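Local coordinates for 11S globulin (Wrightia tinctoria, PDB 5WXU), which probably serves as a seed storage protein of the 11S globulin family and binds the plant hormone auxin (indole-3-acetic acid), at residues B[63-68]-B[220-225]; B[110-115]-B[265-270]; B[75-80]-B[387-392]; B[438-441]-B[447-450]. All coordinates share one frame; numbering follows the deposited sequence.

All four contacts are mainly apolar and made by side chains. Interactions 1 and 2 reach the same mixed sheet of the N-terminal cupin domain: 1, the only one with an exposed touching residue, from the facing sheet and partly buried; 2, buried, from an irregular segment, where a guanidinium end joins the hydrocarbon. Interaction 3, fully buried, joins the first cupin domain to the second; it touches interaction 1 where W68 packs on L75, and a disulfide sulfur takes part. Interaction 4, also buried, lies where two helices meet at their connecting turn, its centre about 53 Å from that of interaction 1 and about 58 Å from that of interaction 2. Interactions 3 and 4 both touch the same neighbouring subunit.

Interaction 1 of 4, residues B[63-68]-B[220-225]; sequences GYSEIW and LLWNNV
The indole of W222 meets segment 63-68 with the edge of its six-membered ring: S65 OG lies in the ring plane, 3.9 Å from W222 CH2, and I67 CD1 sits near that plane, 4.3 Å from W222 CZ3. Elsewhere the indole stacks on F201 and meets the ring of Y257 at about 60°, so aromatic neighbours help set its tilt. With CG anti to the backbone N (chi1 -176°), W222 throws its ring across the gap between the two backbones; S65 CA and W222 CA are 12.1 Å apart. That separation fits the architecture of the N-terminal cupin domain: strand 63-67 belongs to one antiparallel sheet and strand 221-224 to the other, mixed sheet, and side chains reaching between the two sheets make this partly buried contact. L220, just before strand 221-224, meets I67 end to end, I67 CD1 standing 3.9 Å from L220 CD1 and equally far from L220 CD2, so that the methyl meets both branches of the leucine fork. I58, on the adjoining strand 56-60, touches I67, L220 and W222 alike. The hydroxyl of S65 rests against the indole edge by van der Waals contact; it is hydrogen-bonded with H85 ND1 and H60 NE2, within the sheet that carries it.

Interaction 2 of 4, residues B[110-115]-B[265-270]; sequences HGILGA and LRLVRP
Strand 110-115 and the irregular segment 265-270 keep their main chains well apart, CA of I112 and CA of L265 being 10.0 Å from each other at the closest point, so I112 meets L267 and R269 through side chains alone. The strand is part of the N-terminal cupin β-barrel, bonded through its backbone to strands 146-155 and 168-172, and I112 points its side chain at segment 265-270. The isoleucine serves its two neighbours with different branches. Its CG2 lies 4.2 Å from L267 CD2; here the two side chains pass alongside, running opposite ways and touching by one methyl each. L267 holds CG between its backbone N and carbonyl carbon (chi1 44°), and this places its CD2 beside the strand. W169, on strand 168-172, is touched by I112, L265 and L267 together and extends the apolar patch. The whole contact between the two segments, R269 included, buries 116 Å². R269 approaches differently. Its chain bends at chi2 (131°) and chi3 (101°), which brings the guanidinium toward I112, and NH2 forms a salt bridge with E173 OE1 in the loop after strand 168-172. The carboxylate thereby helps to fix the arginine end beside I112. At its other end the segment reaches a second subunit, R266 NH2 forming a salt bridge with D432 OD1 of that neighbouring chain. The isoleucine's outer methyl, CD1, lies 3.9 Å from R269 NH2, approaching the guanidinium obliquely.

Interaction 3 of 4, residues B[75-80]-B[387-392]; sequences LQCAGI and IIPQNY
A78 CB, C77 SG and L75 CD1 carry the helical half of this contact, against I387 and P389. The closest pair is A78 CB with I387 CG2, 3.9 Å apart, where the isoleucine turns its short branch to the helix. Its longer branch goes to L75: I387 CD1 and L75 CD1 lie 4.4 Å apart, although the leucine sets out from the far side of its backbone and has to curl round to bring its methyl there. C77 has SG anti to the backbone N (chi1 164°), and the sulfur rests 4.0 Å from P389 CG, alongside the pyrrolidine. In the next shell, a disulfide to C44 fixes that sulfur. P389 is placed by the type II turn it opens, whose closing bond runs from Y392 N to P389 O; the turn sets P389 CG 3.7 Å above the face of the Y392 ring, offset toward its rim. The Y392 hydroxyl in turn bonds to C44 O and L46 N, so the turn is linked to the same N-terminal segment as the disulfide. The helix ends in a Schellman motif: I80 N donates to L75 O, a weak bond joins G79 N to Q76 O, and G79 has positive phi (76°). L193 of a neighbouring subunit packs on P389. In the fold, helix 73-78 follows strand 63-67 and leads into strand 80-87 of the first cupin domain, while I387 is the penultimate residue of strand 385-388, an outermost strand, within this chain, of a sheet in the second; I355, on the adjacent strand 354-359, touches both I80 and I387.

Interaction 4 of 4, residues B[438-441]-B[447-450]; sequences FQLT and SLKY
The direct interactions of L448 with F438 and L440 are apolar, and a single methyl of L448, CD2, makes them. L448 CD2 lies 3.9 Å from F438 CE2 and 4.1 Å from F438 CD2, meeting the ring obliquely, the two side chains running roughly perpendicular. The same methyl is 4.4 Å from L440 CD1, a looser pair. L448 sends CG anti to its backbone N (chi1 -164°), which carries the fork back from helix 442-450 toward the end of helix 431-438. Among ring contacts, F438 meets W434 with planes about 5° apart, and L248 of a neighbouring subunit packs on it as well.

Polar bonds lie around this apolar centre. T441 is the N-cap of helix 442-450, and E444 OE1 accepts a bond from T441 N, as in a capping box. K449 NZ bonds to R427 O and V429 O and forms a salt bridge with D146 OD1 of a neighbouring subunit. R427, an auxin-binding residue, lies about 9 Å from L448 between side chains, with no ligand modelled there in this chain. With 82 Å² buried and hydrocarbon alone in direct contact, dispersion and desolvation hold the leucines and the ring together, whereas directional bonds surround them.

Interaction 1 of 4, residues B[63-68]-B[220-225]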
loop_
_atom_site.group_PDB
_atom_site.type_symbol
_atom_site.label_atom_id
_atom_site.label_comp_id
_atom_site.label_asym_id
_atom_site.label_seq_id
_atom_site.Cartn_x
_atom_site.Cartn_y
_atom_site.Cartn_z
ATOM N N GLY B 63 -4.197 -32.184 31.087
ATOM C CA GLY B 63 -4.788 -32.360 29.786
ATOM C C GLY B 63 -3.890 -33.190 28.932
ATOM O O GLY B 63 -2.991 -33.830 29.459
ATOM N N TYR B 64 -4.118 -33.152 27.627
ATOM C CA TYR B 64 -3.351 -33.860 26.662
ATOM C C TYR B 64 -3.370 -33.188 25.293
ATOM O O TYR B 64 -4.232 -32.338 25.028
ATOM C CB TYR B 64 -3.821 -35.295 26.474
ATOM C CG TYR B 64 -5.268 -35.478 26.097
ATOM C CD1 TYR B 64 -6.256 -35.642 27.060
ATOM C CD2 TYR B 64 -5.624 -35.556 24.748
ATOM C CE1 TYR B 64 -7.608 -35.811 26.680
ATOM C CE2 TYR B 64 -6.919 -35.758 24.373
ATOM C CZ TYR B 64 -7.903 -35.897 25.340
ATOM O OH TYR B 64 -9.191 -36.107 24.917
ATOM N N SER B 65 -2.391 -33.559 24.479
ATOM C CA SER B 65 -2.266 -33.025 23.117
ATOM C C SER B 65 -2.232 -34.100 22.103
ATOM O O SER B 65 -1.361 -34.940 22.154
ATOM C CB SER B 65 -0.991 -32.174 23.020
ATOM O OG SER B 65 -0.999 -31.136 24.005
ATOM N N GLU B 66 -3.091 -34.042 21.091
ATOM C CA GLU B 66 -3.126 -35.041 20.030
ATOM C C GLU B 66 -2.608 -34.412 18.784
ATOM O O GLU B 66 -3.075 -33.292 18.425
ATOM C CB GLU B 66 -4.552 -35.541 19.787
ATOM C CG GLU B 66 -5.229 -36.059 21.049
ATOM C CD GLU B 66 -6.597 -36.683 20.690
ATOM O OE1 GLU B 66 -7.588 -35.966 20.574
ATOM O OE2 GLU B 66 -6.668 -37.893 20.511
ATOM N N ILE B 67 -1.663 -35.086 18.145
ATOM C CA ILE B 67 -0.954 -34.583 16.978
ATOM C C ILE B 67 -1.259 -35.397 15.757
ATOM O O ILE B 67 -1.142 -36.642 15.781
ATOM C CB ILE B 67 0.546 -34.546 17.248
ATOM C CG1 ILE B 67 0.810 -33.710 18.476
ATOM C CG2 ILE B 67 1.300 -34.061 16.011
ATOM C CD1 ILE B 67 2.242 -33.860 18.938
ATOM N N TRP B 68 -1.635 -34.727 14.644
ATOM C CA TRP B 68 -1.797 -35.425 13.356
ATOM C C TRP B 68 -0.424 -35.643 12.812
ATOM O O TRP B 68 0.519 -34.833 13.049
ATOM C CB TRP B 68 -2.644 -34.625 12.350
ATOM C CG TRP B 68 -4.157 -34.747 12.524
ATOM C CD1 TRP B 68 -4.911 -35.493 11.754
ATOM C CD2 TRP B 68 -5.036 -34.174 13.537
ATOM N NE1 TRP B 68 -6.202 -35.449 12.159
ATOM C CE2 TRP B 68 -6.325 -34.636 13.249
ATOM C CE3 TRP B 68 -4.864 -33.283 14.630
ATOM C CZ2 TRP B 68 -7.442 -34.291 14.001
ATOM C CZ3 TRP B 68 -5.987 -32.909 15.357
ATOM C CH2 TRP B 68 -7.267 -33.407 15.038
ATOM N N LEU B 220 9.631 -34.612 17.648
ATOM C CA LEU B 220 9.034 -33.355 17.958
ATOM C C LEU B 220 10.100 -32.394 18.452
ATOM O O LEU B 220 11.010 -32.758 19.221
ATOM C CB LEU B 220 7.917 -33.520 19.010
ATOM C CG LEU B 220 6.742 -34.426 18.548
ATOM C CD1 LEU B 220 5.913 -34.833 19.752
ATOM C CD2 LEU B 220 5.854 -33.744 17.504
ATOM N N LEU B 221 9.969 -31.147 18.004
ATOM C CA LEU B 221 10.781 -30.066 18.482
ATOM C C LEU B 221 9.937 -29.334 19.494
ATOM O O LEU B 221 9.154 -28.457 19.135
ATOM C CB LEU B 221 11.202 -29.195 17.295
ATOM C CG LEU B 221 11.995 -29.888 16.161
ATOM C CD1 LEU B 221 12.269 -28.934 14.971
ATOM C CD2 LEU B 221 13.299 -30.502 16.669
ATOM N N TRP B 222 10.035 -29.748 20.754
ATOM C CA TRP B 222 9.176 -29.303 21.801
ATOM C C TRP B 222 10.039 -29.212 23.044
ATOM O O TRP B 222 10.586 -30.211 23.487
ATOM C CB TRP B 222 8.016 -30.310 21.945
ATOM C CG TRP B 222 6.948 -30.017 22.891
ATOM C CD1 TRP B 222 7.104 -29.488 24.149
ATOM C CD2 TRP B 222 5.525 -30.280 22.743
ATOM N NE1 TRP B 222 5.868 -29.397 24.778
ATOM C CE2 TRP B 222 4.902 -29.924 23.964
ATOM C CE3 TRP B 222 4.739 -30.877 21.727
ATOM C CZ2 TRP B 222 3.511 -30.003 24.160
ATOM C CZ3 TRP B 222 3.310 -31.000 21.942
ATOM C CH2 TRP B 222 2.731 -30.547 23.147
ATOM N N ASN B 223 10.187 -28.043 23.618
ATOM C CA ASN B 223 11.205 -27.857 24.608
ATOM C C ASN B 223 10.892 -26.684 25.548
ATOM O O ASN B 223 10.308 -25.676 25.136
ATOM C CB ASN B 223 12.454 -27.441 23.759
ATOM C CG ASN B 223 13.722 -27.334 24.542
ATOM O OD1 ASN B 223 14.060 -28.252 25.317
ATOM N ND2 ASN B 223 14.487 -26.215 24.331
ATOM N N ASN B 224 11.281 -26.806 26.820
ATOM C CA ASN B 224 11.338 -25.720 27.750
ATOM C C ASN B 224 12.611 -24.895 27.449
ATOM O O ASN B 224 13.760 -25.376 27.657
ATOM C CB ASN B 224 11.404 -26.246 29.207
ATOM C CG ASN B 224 11.563 -25.161 30.238
ATOM O OD1 ASN B 224 11.880 -24.012 29.949
ATOM N ND2 ASN B 224 11.350 -25.533 31.537
ATOM N N VAL B 225 12.437 -23.680 26.953
ATOM C CA VAL B 225 13.600 -22.866 26.497
ATOM C C VAL B 225 14.618 -22.468 27.530
ATOM O O VAL B 225 15.747 -22.063 27.151
ATOM C CB VAL B 225 13.166 -21.535 25.745
ATOM C CG1 VAL B 225 12.345 -21.869 24.568
ATOM C CG2 VAL B 225 12.544 -20.490 26.588
#

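Interaction 2 of 4, residues B[110-115]-B[265-270]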
loop_
_atom_site.group_PDB
_atom_site.type_symbol
_atom_site.label_atom_id
_atom_site.label_comp_id
_atom_site.label_asym_id
_atom_site.label_seq_id
_atom_site.Cartn_x
_atom_site.Cartn_y
_atom_site.Cartn_z
ATOM N N HIS B 110 -14.695 -22.817 27.355
ATOM C CA HIS B 110 -14.418 -21.374 27.468
ATOM C C HIS B 110 -13.314 -21.141 28.460
ATOM O O HIS B 110 -13.042 -21.934 29.386
ATOM C CB HIS B 110 -15.670 -20.533 27.771
ATOM C CG HIS B 110 -16.173 -20.661 29.158
ATOM N ND1 HIS B 110 -17.123 -21.594 29.529
ATOM C CD2 HIS B 110 -15.903 -19.930 30.261
ATOM C CE1 HIS B 110 -17.363 -21.465 30.830
ATOM N NE2 HIS B 110 -16.648 -20.454 31.295
ATOM N N GLY B 111 -12.553 -20.079 28.217
ATOM C CA GLY B 111 -11.421 -19.827 29.064
ATOM C C GLY B 111 -10.739 -18.509 28.796
ATOM O O GLY B 111 -11.356 -17.628 28.303
ATOM N N ILE B 112 -9.460 -18.433 29.099
ATOM C CA ILE B 112 -8.698 -17.158 28.970
ATOM C C ILE B 112 -7.498 -17.470 28.083
ATOM O O ILE B 112 -6.869 -18.585 28.157
ATOM C CB ILE B 112 -8.083 -16.718 30.319
ATOM C CG1 ILE B 112 -9.105 -16.747 31.481
ATOM C CG2 ILE B 112 -7.444 -15.374 30.189
ATOM C CD1 ILE B 112 -10.241 -15.845 31.247
ATOM N N LEU B 113 -7.194 -16.564 27.181
ATOM C CA LEU B 113 -5.992 -16.740 26.347
ATOM C C LEU B 113 -5.172 -15.516 26.523
ATOM O O LEU B 113 -5.686 -14.413 26.451
ATOM C CB LEU B 113 -6.387 -16.936 24.886
ATOM C CG LEU B 113 -5.219 -16.987 23.917
ATOM C CD1 LEU B 113 -5.229 -18.192 23.013
ATOM C CD2 LEU B 113 -5.220 -15.757 23.073
ATOM N N GLY B 114 -3.885 -15.700 26.711
ATOM C CA GLY B 114 -2.950 -14.581 26.724
ATOM C C GLY B 114 -2.126 -14.601 25.470
ATOM O O GLY B 114 -1.804 -15.674 24.915
ATOM N N ALA B 115 -1.783 -13.394 24.993
ATOM C CA ALA B 115 -0.910 -13.252 23.854
ATOM C C ALA B 115 -0.061 -12.023 24.128
ATOM O O ALA B 115 -0.595 -10.979 24.530
ATOM C CB ALA B 115 -1.746 -13.073 22.611
ATOM N N LEU B 265 -6.863 -19.791 38.766
ATOM C CA LEU B 265 -5.878 -18.758 38.380
ATOM C C LEU B 265 -6.354 -17.377 38.770
ATOM O O LEU B 265 -7.492 -17.028 38.525
ATOM C CB LEU B 265 -5.651 -18.862 36.867
ATOM C CG LEU B 265 -4.435 -18.130 36.313
ATOM C CD1 LEU B 265 -3.130 -18.700 36.870
ATOM C CD2 LEU B 265 -4.528 -18.207 34.809
ATOM N N ARG B 266 -5.478 -16.589 39.365
ATOM C CA ARG B 266 -5.758 -15.262 39.831
ATOM C C ARG B 266 -5.116 -14.336 38.775
ATOM O O ARG B 266 -3.986 -14.504 38.455
ATOM C CB ARG B 266 -5.162 -15.058 41.241
ATOM C CG ARG B 266 -5.638 -16.141 42.248
ATOM C CD ARG B 266 -4.785 -16.362 43.531
ATOM N NE ARG B 266 -3.395 -16.873 43.327
ATOM C CZ ARG B 266 -2.357 -16.755 44.196
ATOM N NH1 ARG B 266 -2.481 -16.138 45.385
ATOM N NH2 ARG B 266 -1.163 -17.255 43.875
ATOM N N LEU B 267 -5.885 -13.440 38.195
ATOM C CA LEU B 267 -5.320 -12.448 37.240
ATOM C C LEU B 267 -6.110 -11.170 37.307
ATOM O O LEU B 267 -7.124 -11.091 38.035
ATOM C CB LEU B 267 -5.229 -13.044 35.837
ATOM C CG LEU B 267 -6.409 -13.849 35.299
ATOM C CD1 LEU B 267 -7.534 -12.912 34.973
ATOM C CD2 LEU B 267 -6.019 -14.576 34.033
ATOM N N VAL B 268 -5.660 -10.144 36.607
ATOM C CA VAL B 268 -6.306 -8.856 36.647
ATOM C C VAL B 268 -7.316 -8.889 35.503
ATOM O O VAL B 268 -6.953 -9.011 34.334
ATOM C CB VAL B 268 -5.301 -7.696 36.486
ATOM C CG1 VAL B 268 -5.988 -6.333 36.506
ATOM C CG2 VAL B 268 -4.265 -7.734 37.582
ATOM N N ARG B 269 -8.579 -8.727 35.833
ATOM C CA ARG B 269 -9.594 -8.800 34.826
ATOM C C ARG B 269 -10.762 -7.909 35.111
ATOM O O ARG B 269 -11.113 -7.684 36.291
ATOM C CB ARG B 269 -10.056 -10.235 34.590
ATOM C CG ARG B 269 -10.647 -10.906 35.824
ATOM C CD ARG B 269 -11.989 -11.560 35.497
ATOM N NE ARG B 269 -11.835 -12.998 35.321
ATOM C CZ ARG B 269 -12.563 -13.770 34.518
ATOM N NH1 ARG B 269 -13.532 -13.283 33.741
ATOM N NH2 ARG B 269 -12.282 -15.066 34.468
ATOM N N PRO B 270 -11.368 -7.367 34.032
ATOM C CA PRO B 270 -12.356 -6.374 34.268
ATOM C C PRO B 270 -13.554 -6.927 35.014
ATOM O O PRO B 270 -13.941 -8.060 34.833
ATOM C CB PRO B 270 -12.725 -5.902 32.866
ATOM C CG PRO B 270 -11.525 -6.183 32.086
ATOM C CD PRO B 270 -11.056 -7.482 32.595
#

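Interaction 3 of 4, residues B[75-80]-B[387-392]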
loop_
_atom_site.group_PDB
_atom_site.type_symbol
_atom_site.label_atom_id
_atom_site.label_comp_id
_atom_site.label_asym_id
_atom_site.label_seq_id
_atom_site.Cartn_x
_atom_site.Cartn_y
_atom_site.Cartn_z
ATOM N N LEU B 75 -0.728 -33.462 4.750
ATOM C CA LEU B 75 -0.209 -32.374 5.589
ATOM C C LEU B 75 1.033 -31.749 4.998
ATOM O O LEU B 75 1.220 -30.506 5.067
ATOM C CB LEU B 75 0.076 -32.834 7.019
ATOM C CG LEU B 75 -1.049 -32.616 8.009
ATOM C CD1 LEU B 75 -2.194 -33.514 7.721
ATOM C CD2 LEU B 75 -0.671 -32.784 9.468
ATOM N N GLN B 76 1.923 -32.583 4.442
ATOM C CA GLN B 76 3.116 -32.052 3.804
ATOM C C GLN B 76 2.770 -31.213 2.609
ATOM O O GLN B 76 3.418 -30.191 2.422
ATOM C CB GLN B 76 4.043 -33.152 3.334
ATOM C CG GLN B 76 4.539 -33.984 4.469
ATOM C CD GLN B 76 5.982 -33.795 4.760
ATOM O OE1 GLN B 76 6.376 -33.618 5.934
ATOM N NE2 GLN B 76 6.805 -33.883 3.717
ATOM N N CYS B 77 1.778 -31.643 1.817
ATOM C CA CYS B 77 1.304 -30.886 0.624
ATOM C C CYS B 77 0.691 -29.519 1.059
ATOM O O CYS B 77 1.017 -28.459 0.492
ATOM C CB CYS B 77 0.230 -31.666 -0.185
ATOM S SG CYS B 77 -0.721 -30.661 -1.350
ATOM N N ALA B 78 -0.095 -29.542 2.130
ATOM C CA ALA B 78 -0.768 -28.343 2.580
ATOM C C ALA B 78 0.157 -27.414 3.365
ATOM O O ALA B 78 -0.158 -26.223 3.534
ATOM C CB ALA B 78 -1.952 -28.678 3.425
ATOM N N GLY B 79 1.288 -27.932 3.821
ATOM C CA GLY B 79 2.233 -27.122 4.516
ATOM C C GLY B 79 1.802 -26.823 5.942
ATOM O O GLY B 79 2.046 -25.743 6.442
ATOM N N ILE B 80 1.097 -27.761 6.573
ATOM C CA ILE B 80 0.523 -27.468 7.882
ATOM C C ILE B 80 0.851 -28.517 8.914
ATOM O O ILE B 80 1.161 -29.669 8.529
ATOM C CB ILE B 80 -1.023 -27.237 7.827
ATOM C CG1 ILE B 80 -1.794 -28.445 7.342
ATOM C CG2 ILE B 80 -1.446 -25.974 7.058
ATOM C CD1 ILE B 80 -2.456 -29.114 8.559
ATOM N N ILE B 387 -7.999 -32.598 4.166
ATOM C CA ILE B 387 -7.252 -31.601 3.389
ATOM C C ILE B 387 -7.712 -31.691 1.943
ATOM O O ILE B 387 -7.750 -32.759 1.393
ATOM C CB ILE B 387 -5.718 -31.819 3.493
ATOM C CG1 ILE B 387 -5.147 -31.364 4.828
ATOM C CG2 ILE B 387 -4.983 -30.953 2.485
ATOM C CD1 ILE B 387 -5.844 -31.776 6.012
ATOM N N ILE B 388 -8.127 -30.573 1.357
ATOM C CA ILE B 388 -8.424 -30.450 -0.041
ATOM C C ILE B 388 -7.409 -29.464 -0.655
ATOM O O ILE B 388 -7.531 -28.252 -0.393
ATOM C CB ILE B 388 -9.832 -30.007 -0.337
ATOM C CG1 ILE B 388 -10.819 -31.011 0.247
ATOM C CG2 ILE B 388 -10.053 -30.015 -1.825
ATOM C CD1 ILE B 388 -12.150 -30.474 0.491
ATOM N N PRO B 389 -6.441 -29.961 -1.396
ATOM C CA PRO B 389 -5.477 -29.000 -2.052
ATOM C C PRO B 389 -6.140 -28.074 -3.047
ATOM O O PRO B 389 -7.184 -28.385 -3.636
ATOM C CB PRO B 389 -4.477 -29.916 -2.794
ATOM C CG PRO B 389 -4.620 -31.281 -2.079
ATOM C CD PRO B 389 -6.096 -31.353 -1.758
ATOM N N GLN B 390 -5.534 -26.893 -3.199
ATOM C CA GLN B 390 -5.808 -25.944 -4.268
ATOM C C GLN B 390 -6.169 -26.599 -5.594
ATOM O O GLN B 390 -5.496 -27.555 -6.002
ATOM C CB GLN B 390 -4.575 -25.094 -4.447
ATOM C CG GLN B 390 -4.652 -24.104 -5.596
ATOM C CD GLN B 390 -3.347 -23.300 -5.812
ATOM O OE1 GLN B 390 -2.287 -23.558 -5.240
ATOM N NE2 GLN B 390 -3.449 -22.272 -6.669
ATOM N N ASN B 391 -7.322 -26.200 -6.102
ATOM C CA ASN B 391 -7.826 -26.525 -7.402
ATOM C C ASN B 391 -8.422 -27.938 -7.467
ATOM O O ASN B 391 -8.977 -28.266 -8.515
ATOM C CB ASN B 391 -6.790 -26.376 -8.541
ATOM C CG ASN B 391 -6.488 -24.939 -8.908
ATOM O OD1 ASN B 391 -7.153 -23.956 -8.443
ATOM N ND2 ASN B 391 -5.502 -24.772 -9.768
ATOM N N TYR B 392 -8.314 -28.764 -6.408
ATOM C CA TYR B 392 -9.017 -30.058 -6.464
ATOM C C TYR B 392 -10.524 -29.769 -6.347
ATOM O O TYR B 392 -10.967 -28.967 -5.531
ATOM C CB TYR B 392 -8.591 -30.973 -5.298
ATOM C CG TYR B 392 -7.277 -31.689 -5.521
ATOM C CD1 TYR B 392 -6.063 -31.001 -5.641
ATOM C CD2 TYR B 392 -7.213 -33.085 -5.455
ATOM C CE1 TYR B 392 -4.875 -31.690 -5.842
ATOM C CE2 TYR B 392 -6.033 -33.756 -5.611
ATOM C CZ TYR B 392 -4.862 -33.073 -5.757
ATOM O OH TYR B 392 -3.707 -33.755 -5.891
#

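Interaction 4 of 4, residues B[438-441]-B[447-450]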
loop_
_atom_site.group_PDB
_atom_site.type_symbol
_atom_site.label_atom_id
_atom_site.label_comp_id
_atom_site.label_asym_id
_atom_site.label_seq_id
_atom_site.Cartn_x
_atom_site.Cartn_y
_atom_site.Cartn_z
ATOM N N PHE B 438 -20.094 -30.414 -24.327
ATOM C CA PHE B 438 -20.758 -31.512 -23.632
ATOM C C PHE B 438 -21.719 -32.294 -24.544
ATOM O O PHE B 438 -22.173 -33.351 -24.128
ATOM C CB PHE B 438 -21.601 -31.041 -22.442
ATOM C CG PHE B 438 -20.813 -30.280 -21.364
ATOM C CD1 PHE B 438 -19.505 -30.621 -21.069
ATOM C CD2 PHE B 438 -21.450 -29.259 -20.661
ATOM C CE1 PHE B 438 -18.820 -29.899 -20.039
ATOM C CE2 PHE B 438 -20.789 -28.548 -19.670
ATOM C CZ PHE B 438 -19.491 -28.866 -19.361
ATOM N N GLN B 439 -21.917 -31.827 -25.767
ATOM C CA GLN B 439 -22.863 -32.428 -26.702
ATOM C C GLN B 439 -24.287 -32.489 -26.139
ATOM O O GLN B 439 -24.969 -33.539 -26.122
ATOM C CB GLN B 439 -22.266 -33.765 -27.176
ATOM C CG GLN B 439 -20.981 -33.507 -27.974
ATOM C CD GLN B 439 -20.478 -34.711 -28.699
ATOM O OE1 GLN B 439 -20.301 -35.778 -28.094
ATOM N NE2 GLN B 439 -20.263 -34.563 -29.997
ATOM N N LEU B 440 -24.710 -31.337 -25.652
ATOM C CA LEU B 440 -26.036 -31.137 -25.123
ATOM C C LEU B 440 -26.863 -30.364 -26.123
ATOM O O LEU B 440 -26.368 -29.596 -26.977
ATOM C CB LEU B 440 -25.990 -30.298 -23.827
ATOM C CG LEU B 440 -25.191 -30.860 -22.661
ATOM C CD1 LEU B 440 -25.201 -29.933 -21.429
ATOM C CD2 LEU B 440 -25.711 -32.198 -22.253
ATOM N N THR B 441 -28.184 -30.528 -25.981
ATOM C CA THR B 441 -29.091 -29.668 -26.625
ATOM C C THR B 441 -29.170 -28.400 -25.831
ATOM O O THR B 441 -28.800 -28.341 -24.599
ATOM C CB THR B 441 -30.529 -30.347 -26.729
ATOM O OG1 THR B 441 -30.995 -30.621 -25.408
ATOM C CG2 THR B 441 -30.457 -31.659 -27.497
ATOM N N SER B 447 -30.936 -26.160 -18.514
ATOM C CA SER B 447 -31.180 -26.803 -17.264
ATOM C C SER B 447 -29.929 -26.812 -16.445
ATOM O O SER B 447 -29.956 -26.545 -15.237
ATOM C CB SER B 447 -31.672 -28.244 -17.458
ATOM O OG SER B 447 -32.989 -28.246 -18.063
ATOM N N LEU B 448 -28.804 -27.138 -17.080
ATOM C CA LEU B 448 -27.524 -27.109 -16.346
ATOM C C LEU B 448 -27.212 -25.750 -15.689
ATOM O O LEU B 448 -26.839 -25.656 -14.487
ATOM C CB LEU B 448 -26.393 -27.555 -17.249
ATOM C CG LEU B 448 -25.095 -27.941 -16.570
ATOM C CD1 LEU B 448 -25.186 -29.215 -15.698
ATOM C CD2 LEU B 448 -24.013 -28.103 -17.613
ATOM N N LYS B 449 -27.395 -24.685 -16.462
ATOM C CA LYS B 449 -27.219 -23.338 -15.945
ATOM C C LYS B 449 -28.140 -22.941 -14.789
ATOM O O LYS B 449 -27.663 -22.378 -13.753
ATOM C CB LYS B 449 -27.382 -22.286 -17.066
ATOM C CG LYS B 449 -26.115 -22.011 -17.802
ATOM C CD LYS B 449 -26.219 -20.787 -18.703
ATOM C CE LYS B 449 -24.949 -20.506 -19.462
ATOM N NZ LYS B 449 -24.733 -19.047 -19.820
ATOM N N TYR B 450 -29.457 -23.238 -14.939
ATOM C CA TYR B 450 -30.490 -22.636 -14.105
ATOM C C TYR B 450 -31.278 -23.469 -13.119
ATOM O O TYR B 450 -32.009 -22.894 -12.336
ATOM C CB TYR B 450 -31.452 -21.851 -15.008
ATOM C CG TYR B 450 -30.749 -20.877 -15.913
ATOM C CD1 TYR B 450 -29.964 -19.860 -15.375
ATOM C CD2 TYR B 450 -30.830 -20.949 -17.301
ATOM C CE1 TYR B 450 -29.322 -18.947 -16.179
ATOM C CE2 TYR B 450 -30.164 -20.053 -18.133
ATOM C CZ TYR B 450 -29.395 -19.042 -17.567
ATOM O OH TYR B 450 -28.741 -18.122 -18.310
#